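Local coordinates for Alpha/beta hydrolase (Streptomyces albidoflavus, PDB 6KSU), which probably catalyses head-to-tail macrolactamization of non-ribosomal peptides, as a stand-alone cyclase built like penicillin-binding proteins and beta-lactamases, at residues 170-175 with 306-311; 312-317 with 321-326. All blocks are in the same frame, centred on the assembly; numbering follows the deposited sequence.

Contact 1: residues 170-175 with 306-311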
ATOM      1  N   LEU A 170     -17.216   4.028  -9.264  1.00 30.95           N
ATOM      2  CA  LEU A 170     -18.348   3.704  -8.400  1.00 32.40           C
ATOM      3  C   LEU A 170     -17.910   3.279  -6.999  1.00 34.96           C
ATOM      4  O   LEU A 170     -18.681   3.445  -6.049  1.00 38.86           O
ATOM      5  CB  LEU A 170     -19.223   2.626  -9.070  1.00 43.26           C
ATOM      6  CG  LEU A 170     -20.571   2.163  -8.472  1.00 43.94           C
ATOM      7  CD1 LEU A 170     -20.407   1.025  -7.467  1.00 48.05           C
ATOM      8  CD2 LEU A 170     -21.346   3.305  -7.842  1.00 40.72           C
ATOM      9  N   ALA A 171     -16.682   2.782  -6.830  1.00 37.20           N
ATOM     10  CA  ALA A 171     -16.265   2.336  -5.504  1.00 30.44           C
ATOM     11  C   ALA A 171     -14.747   2.145  -5.433  1.00 28.56           C
ATOM     12  O   ALA A 171     -14.077   1.888  -6.435  1.00 27.14           O
ATOM     13  CB  ALA A 171     -16.975   1.036  -5.120  1.00 31.10           C
ATOM     14  N   PHE A 172     -14.224   2.228  -4.217  1.00 30.83           N
ATOM     15  CA  PHE A 172     -12.819   1.934  -3.972  1.00 24.82           C
ATOM     16  C   PHE A 172     -12.571   0.428  -4.056  1.00 25.56           C
ATOM     17  O   PHE A 172     -13.318  -0.367  -3.479  1.00 25.59           O
ATOM     18  CB  PHE A 172     -12.411   2.466  -2.606  1.00 27.31           C
ATOM     19  CG  PHE A 172     -10.979   2.162  -2.236  1.00 26.68           C
ATOM     20  CD1 PHE A 172      -9.960   3.062  -2.554  1.00 18.85           C
ATOM     21  CD2 PHE A 172     -10.646   0.981  -1.584  1.00 23.89           C
ATOM     22  CE1 PHE A 172      -8.630   2.804  -2.238  1.00 22.64           C
ATOM     23  CE2 PHE A 172      -9.298   0.708  -1.243  1.00 23.95           C
ATOM     24  CZ  PHE A 172      -8.293   1.622  -1.569  1.00 21.29           C
ATOM     25  N   SER A 173     -11.542   0.034  -4.802  1.00 23.33           N
ATOM     26  CA  SER A 173     -11.035  -1.330  -4.708  1.00 21.68           C
ATOM     27  C   SER A 173      -9.530  -1.312  -4.949  1.00 21.45           C
ATOM     28  O   SER A 173      -9.073  -0.912  -6.023  1.00 21.37           O
ATOM     29  CB  SER A 173     -11.738  -2.270  -5.694  1.00 22.99           C
ATOM     30  OG  SER A 173     -11.282  -3.602  -5.523  1.00 16.59           O
ATOM     31  N   TYR A 174      -8.762  -1.763  -3.958  1.00 21.64           N
ATOM     32  CA  TYR A 174      -7.310  -1.705  -4.062  1.00 21.01           C
ATOM     33  C   TYR A 174      -6.831  -2.580  -5.213  1.00 21.02           C
ATOM     34  O   TYR A 174      -7.333  -3.687  -5.416  1.00 20.07           O
ATOM     35  CB  TYR A 174      -6.687  -2.158  -2.749  1.00 21.93           C
ATOM     36  CG  TYR A 174      -5.212  -1.889  -2.599  1.00 20.86           C
ATOM     37  CD1 TYR A 174      -4.752  -0.839  -1.791  1.00 23.64           C
ATOM     38  CD2 TYR A 174      -4.268  -2.692  -3.226  1.00 22.37           C
ATOM     39  CE1 TYR A 174      -3.382  -0.599  -1.616  1.00 21.85           C
ATOM     40  CE2 TYR A 174      -2.879  -2.451  -3.049  1.00 25.92           C
ATOM     41  CZ  TYR A 174      -2.457  -1.405  -2.249  1.00 19.47           C
ATOM     42  OH  TYR A 174      -1.112  -1.172  -2.077  1.00 24.26           O
ATOM     43  N   SER A 175      -5.855  -2.081  -5.970  1.00 19.19           N
ATOM     44  CA  SER A 175      -5.477  -2.736  -7.223  1.00 22.96           C
ATOM     45  C   SER A 175      -3.990  -2.503  -7.490  1.00 22.28           C
ATOM     46  O   SER A 175      -3.577  -1.381  -7.780  1.00 22.13           O
ATOM     47  CB  SER A 175      -6.343  -2.219  -8.382  1.00 20.10           C
ATOM     48  OG  SER A 175      -5.898  -2.726  -9.627  1.00 19.14           O
ATOM     49  N   ASP A 306      -9.443   5.368   6.287  1.00 26.42           N
ATOM     50  CA  ASP A 306     -10.625   6.225   6.276  1.00 28.69           C
ATOM     51  C   ASP A 306     -10.831   6.949   4.950  1.00 28.60           C
ATOM     52  O   ASP A 306     -11.966   7.313   4.625  1.00 28.29           O
ATOM     53  CB  ASP A 306     -10.538   7.229   7.416  1.00 31.17           C
ATOM     54  CG  ASP A 306     -10.490   6.553   8.746  1.00 35.94           C
ATOM     55  OD1 ASP A 306     -11.355   5.682   8.967  1.00 45.09           O
ATOM     56  OD2 ASP A 306      -9.590   6.865   9.557  1.00 35.50           O
ATOM     57  N   GLY A 307      -9.779   7.143   4.169  1.00 26.14           N
ATOM     58  CA  GLY A 307      -9.925   7.723   2.848  1.00 23.30           C
ATOM     59  C   GLY A 307      -8.689   7.440   2.029  1.00 25.92           C
ATOM     60  O   GLY A 307      -7.632   7.094   2.569  1.00 27.20           O
ATOM     61  N   TRP A 308      -8.824   7.589   0.715  1.00 20.26           N
ATOM     62  CA  TRP A 308      -7.689   7.443  -0.186  1.00 23.24           C
ATOM     63  C   TRP A 308      -7.639   8.634  -1.124  1.00 25.47           C
ATOM     64  O   TRP A 308      -8.674   9.095  -1.623  1.00 22.83           O
ATOM     65  CB  TRP A 308      -7.760   6.160  -1.007  1.00 18.63           C
ATOM     66  CG  TRP A 308      -6.427   5.505  -1.169  1.00 21.78           C
ATOM     67  CD1 TRP A 308      -5.458   5.815  -2.078  1.00 23.70           C
ATOM     68  CD2 TRP A 308      -5.909   4.414  -0.386  1.00 23.16           C
ATOM     69  NE1 TRP A 308      -4.365   4.986  -1.906  1.00 22.13           N
ATOM     70  CE2 TRP A 308      -4.625   4.118  -0.878  1.00 19.82           C
ATOM     71  CE3 TRP A 308      -6.425   3.649   0.668  1.00 21.29           C
ATOM     72  CZ2 TRP A 308      -3.850   3.091  -0.358  1.00 20.21           C
ATOM     73  CZ3 TRP A 308      -5.652   2.638   1.190  1.00 23.58           C
ATOM     74  CH2 TRP A 308      -4.373   2.370   0.683  1.00 23.68           C
ATOM     75  N   GLY A 309      -6.434   9.107  -1.377  1.00 21.50           N
ATOM     76  CA  GLY A 309      -6.229  10.192  -2.315  1.00 18.88           C
ATOM     77  C   GLY A 309      -5.501   9.697  -3.547  1.00 20.50           C
ATOM     78  O   GLY A 309      -5.839   8.647  -4.089  1.00 18.63           O
ATOM     79  N   LEU A 310      -4.494  10.425  -4.006  1.00 21.08           N
ATOM     80  CA  LEU A 310      -3.685   9.975  -5.136  1.00 23.77           C
ATOM     81  C   LEU A 310      -2.377   9.429  -4.565  1.00 24.99           C
ATOM     82  O   LEU A 310      -1.429  10.168  -4.332  1.00 24.98           O
ATOM     83  CB  LEU A 310      -3.456  11.111  -6.125  1.00 23.35           C
ATOM     84  CG  LEU A 310      -4.701  11.943  -6.464  1.00 23.65           C
ATOM     85  CD1 LEU A 310      -4.361  13.093  -7.429  1.00 23.93           C
ATOM     86  CD2 LEU A 310      -5.806  11.065  -7.044  1.00 20.91           C
ATOM     87  N   GLY A 311      -2.341   8.124  -4.317  1.00 21.97           N
ATOM     88  CA  GLY A 311      -1.149   7.472  -3.818  1.00 29.50           C
ATOM     89  C   GLY A 311      -0.897   7.617  -2.336  1.00 25.84           C
ATOM     90  O   GLY A 311       0.141   7.152  -1.860  1.00 25.96           O
TER
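Phe172 and Tyr174 both carry CG opposite the backbone N (chi1 178° for the phenylalanine), which sets two rings from alternate residues of the loop 170-175 against the indole of Trp308. Phe172 comes over one face of that indole, its CE1 offset toward the rim, and its CZ sits 3.5 Å from CE3 of Trp308. The two planes are inclined by 35°, an oblique pair. Tyr174 reaches the indole with the outer part of its ring, CE1 lying 3.9 Å from CH2 of Trp308. Its edge is turned to the face of the six-membered ring of Trp308, off its centre, in an offset edge-to-face pair with planes 83° apart, and CH2 lies near the plane of the tyrosine ring. The result is a buried aromatic cluster, joined carbon to carbon, between the loop before helix 176-189 and the short edge strand 307-308 of the antiparallel sheet in the beta-lactamase-type domain. Tyr174 is probably the tyrosine that accompanies the SxxK pair in this fold, Ser83 and Lys86, to which its OH makes weak hydrogen bonds. His134 adds a fourth ring, stacked on Tyr174 and edge-to-face with Trp308.

Contact 2: residues 312-317 with 321-326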
ATOM      1  N   LEU A 312      -1.787   8.274  -1.602  1.00 21.08           N
ATOM      2  CA  LEU A 312      -1.773   8.302  -0.147  1.00 18.63           C
ATOM      3  C   LEU A 312      -3.136   7.872   0.382  1.00 24.65           C
ATOM      4  O   LEU A 312      -4.169   8.223  -0.193  1.00 23.17           O
ATOM      5  CB  LEU A 312      -1.447   9.684   0.369  1.00 20.25           C
ATOM      6  CG  LEU A 312      -0.012  10.194   0.183  1.00 26.29           C
ATOM      7  CD1 LEU A 312      -0.040  11.706   0.156  1.00 19.92           C
ATOM      8  CD2 LEU A 312       0.909   9.676   1.296  1.00 22.00           C
ATOM      9  N   MET A 313      -3.134   7.120   1.475  1.00 15.58           N
ATOM     10  CA  MET A 313      -4.325   6.867   2.273  1.00 22.40           C
ATOM     11  C   MET A 313      -4.347   7.796   3.490  1.00 24.37           C
ATOM     12  O   MET A 313      -3.325   8.363   3.881  1.00 23.87           O
ATOM     13  CB  MET A 313      -4.378   5.397   2.738  1.00 21.67           C
ATOM     14  CG  MET A 313      -3.489   5.087   3.964  1.00 22.75           C
ATOM     15  SD  MET A 313      -3.275   3.321   4.260  1.00 28.14           S
ATOM     16  CE  MET A 313      -2.077   3.296   5.583  1.00 22.73           C
ATOM     17  N   ARG A 314      -5.527   7.911   4.108  1.00 23.07           N
ATOM     18  CA  ARG A 314      -5.750   8.743   5.285  1.00 22.86           C
ATOM     19  C   ARG A 314      -6.224   7.891   6.460  1.00 27.72           C
ATOM     20  O   ARG A 314      -7.144   7.077   6.310  1.00 22.88           O
ATOM     21  CB  ARG A 314      -6.789   9.830   4.981  1.00 24.64           C
ATOM     22  CG  ARG A 314      -7.193  10.658   6.179  1.00 22.92           C
ATOM     23  CD  ARG A 314      -8.052  11.830   5.758  1.00 33.29           C
ATOM     24  NE  ARG A 314      -9.346  11.404   5.222  1.00 30.23           N
ATOM     25  CZ  ARG A 314     -10.381  11.049   5.971  1.00 35.37           C
ATOM     26  NH1 ARG A 314     -10.275  11.046   7.296  1.00 37.63           N
ATOM     27  NH2 ARG A 314     -11.517  10.678   5.395  1.00 33.92           N
ATOM     28  N   HIS A 315      -5.586   8.073   7.621  1.00 25.54           N
ATOM     29  CA  HIS A 315      -6.045   7.525   8.891  1.00 26.28           C
ATOM     30  C   HIS A 315      -6.355   8.693   9.818  1.00 28.51           C
ATOM     31  O   HIS A 315      -5.493   9.551  10.043  1.00 27.54           O
ATOM     32  CB  HIS A 315      -4.985   6.607   9.517  1.00 29.46           C
ATOM     33  CG  HIS A 315      -4.838   5.286   8.825  1.00 28.60           C
ATOM     34  ND1 HIS A 315      -3.940   4.322   9.236  1.00 29.97           N
ATOM     35  CD2 HIS A 315      -5.463   4.774   7.737  1.00 24.75           C
ATOM     36  CE1 HIS A 315      -4.022   3.275   8.432  1.00 25.69           C
ATOM     37  NE2 HIS A 315      -4.943   3.521   7.519  1.00 27.25           N
ATOM     38  N   GLY A 316      -7.581   8.732  10.359  1.00 30.95           N
ATOM     39  CA  GLY A 316      -8.002   9.873  11.162  1.00 32.85           C
ATOM     40  C   GLY A 316      -8.640  10.964  10.322  1.00 34.32           C
ATOM     41  O   GLY A 316      -8.744  10.871   9.093  1.00 32.72           O
ATOM     42  N   THR A 317      -9.064  12.046  10.989  1.00 38.28           N
ATOM     43  CA  THR A 317      -9.943  12.903  10.190  1.00 33.54           C
ATOM     44  C   THR A 317      -9.540  14.373  10.119  1.00 45.91           C
ATOM     45  O   THR A 317      -9.650  14.978   9.041  1.00 50.21           O
ATOM     46  CB  THR A 317     -11.381  12.786  10.699  1.00 37.29           C
ATOM     47  OG1 THR A 317     -11.910  11.512  10.314  1.00 49.85           O
ATOM     48  CG2 THR A 317     -12.249  13.866  10.088  1.00 43.87           C
ATOM     49  N   ALA A 321      -5.507  13.698  11.432  1.00 32.09           N
ATOM     50  CA  ALA A 321      -5.440  12.924  10.203  1.00 34.98           C
ATOM     51  C   ALA A 321      -3.986  12.711   9.792  1.00 33.10           C
ATOM     52  O   ALA A 321      -3.223  13.674   9.653  1.00 29.41           O
ATOM     53  CB  ALA A 321      -6.196  13.648   9.089  1.00 29.27           C
ATOM     54  N   TRP A 322      -3.606  11.455   9.585  1.00 27.33           N
ATOM     55  CA  TRP A 322      -2.281  11.135   9.077  1.00 27.07           C
ATOM     56  C   TRP A 322      -2.402  10.466   7.723  1.00 28.30           C
ATOM     57  O   TRP A 322      -3.383   9.770   7.443  1.00 25.39           O
ATOM     58  CB  TRP A 322      -1.509  10.200  10.007  1.00 28.56           C
ATOM     59  CG  TRP A 322      -1.032  10.841  11.257  1.00 28.92           C
ATOM     60  CD1 TRP A 322      -1.801  11.235  12.314  1.00 31.27           C
ATOM     61  CD2 TRP A 322       0.327  11.156  11.604  1.00 30.08           C
ATOM     62  NE1 TRP A 322      -1.002  11.776  13.303  1.00 35.46           N
ATOM     63  CE2 TRP A 322       0.304  11.746  12.887  1.00 32.85           C
ATOM     64  CE3 TRP A 322       1.556  10.999  10.958  1.00 28.87           C
ATOM     65  CZ2 TRP A 322       1.463  12.173  13.538  1.00 31.56           C
ATOM     66  CZ3 TRP A 322       2.709  11.425  11.607  1.00 29.83           C
ATOM     67  CH2 TRP A 322       2.648  12.003  12.882  1.00 31.79           C
ATOM     68  N   TYR A 323      -1.379  10.663   6.896  1.00 23.41           N
ATOM     69  CA  TYR A 323      -1.356  10.090   5.566  1.00 22.03           C
ATOM     70  C   TYR A 323      -0.151   9.178   5.431  1.00 21.18           C
ATOM     71  O   TYR A 323       0.879   9.393   6.074  1.00 28.07           O
ATOM     72  CB  TYR A 323      -1.336  11.188   4.486  1.00 24.87           C
ATOM     73  CG  TYR A 323      -2.480  12.169   4.657  1.00 26.02           C
ATOM     74  CD1 TYR A 323      -3.678  11.969   4.000  1.00 27.92           C
ATOM     75  CD2 TYR A 323      -2.370  13.263   5.521  1.00 22.38           C
ATOM     76  CE1 TYR A 323      -4.745  12.843   4.172  1.00 32.38           C
ATOM     77  CE2 TYR A 323      -3.418  14.143   5.697  1.00 27.33           C
ATOM     78  CZ  TYR A 323      -4.608  13.935   5.017  1.00 29.10           C
ATOM     79  OH  TYR A 323      -5.666  14.801   5.193  1.00 22.81           O
ATOM     80  N   GLY A 324      -0.287   8.165   4.579  1.00 19.24           N
ATOM     81  CA  GLY A 324       0.848   7.337   4.252  1.00 23.33           C
ATOM     82  C   GLY A 324       0.513   6.156   3.372  1.00 24.00           C
ATOM     83  O   GLY A 324      -0.348   6.244   2.492  1.00 21.73           O
ATOM     84  N   HIS A 325       1.199   5.045   3.606  1.00 21.88           N
ATOM     85  CA  HIS A 325       1.053   3.839   2.804  1.00 20.36           C
ATOM     86  C   HIS A 325       1.745   2.721   3.557  1.00 24.90           C
ATOM     87  O   HIS A 325       2.656   2.963   4.351  1.00 21.57           O
ATOM     88  CB  HIS A 325       1.671   4.008   1.410  1.00 18.83           C
ATOM     89  CG  HIS A 325       0.921   3.297   0.333  1.00 22.44           C
ATOM     90  ND1 HIS A 325       0.913   1.923   0.217  1.00 19.38           N
ATOM     91  CD2 HIS A 325       0.163   3.769  -0.692  1.00 21.49           C
ATOM     92  CE1 HIS A 325       0.184   1.577  -0.832  1.00 19.45           C
ATOM     93  NE2 HIS A 325      -0.286   2.678  -1.399  1.00 19.01           N
ATOM     94  N   ASP A 326       1.298   1.496   3.296  1.00 22.12           N
ATOM     95  CA  ASP A 326       1.853   0.305   3.902  1.00 19.10           C
ATOM     96  C   ASP A 326       2.333  -0.626   2.802  1.00 20.71           C
ATOM     97  O   ASP A 326       1.975  -0.493   1.631  1.00 17.03           O
ATOM     98  CB  ASP A 326       0.818  -0.448   4.771  1.00 24.67           C
ATOM     99  CG  ASP A 326       0.394   0.330   5.997  1.00 26.42           C
ATOM    100  OD1 ASP A 326       1.190   1.155   6.517  1.00 27.78           O
ATOM    101  OD2 ASP A 326      -0.755   0.116   6.428  1.00 31.43           O
TER
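Strands 313-315 and 322-326 run antiparallel with a marked twist, 132° between their directions, as the two arms of a beta hairpin in the antiparallel sheet of the beta-lactamase-type domain. Met313 pairs with Gly324 and His315 with Trp322, each through two backbone hydrogen bonds; the one from Trp322 N to His315 O is 2.7 Å long and nearly straight at 173°. Between them Arg314 and Tyr323 form a non-hydrogen-bonded pair and share a face of the sheet. Arg314 swings CG away from its own N, to the side of the carbonyl carbon (chi1 174°), and lays its aliphatic chain alongside the tyrosine, CB 3.7 Å from CE1 of Tyr323, both side chains pointing the same way. A bend at chi3 then folds the guanidinium beside Gly316. Met313 takes the other face, extended beyond CG, and crosses Asp326 at about a right angle. Asp326 also holds a salt bridge from OD1 to Arg337 and a hydrogen bond to Asn335, both on strand 332-339, while NE2 of His315 bonds to the carbonyl of Leu304. The methyl CE of Met313 ends 3.5 Å from OD2 of Asp326.

How the contacts relate
Both contacts reach the same antiparallel sheet, where strand 307-308 of contact 1 lies at the edge beside strand 313-315 of contact 2. Gly307 O and Arg314 N join the two strands, and Asp306 and Gly307 together face Arg314 in a classic beta bulge; Asp306 OD2 also takes up the N of Gly316. Contact 1 is fully buried and made of rings, tying a distant loop to the sheet edge, whereas contact 2 is local, held by backbone bonds, and partly buried, with Thr317 exposed at the turn. They meet again where Tyr174 OH lies 3.3 Å from CE1 of His325, beside the probable active-site residues Ser83 and Lys86.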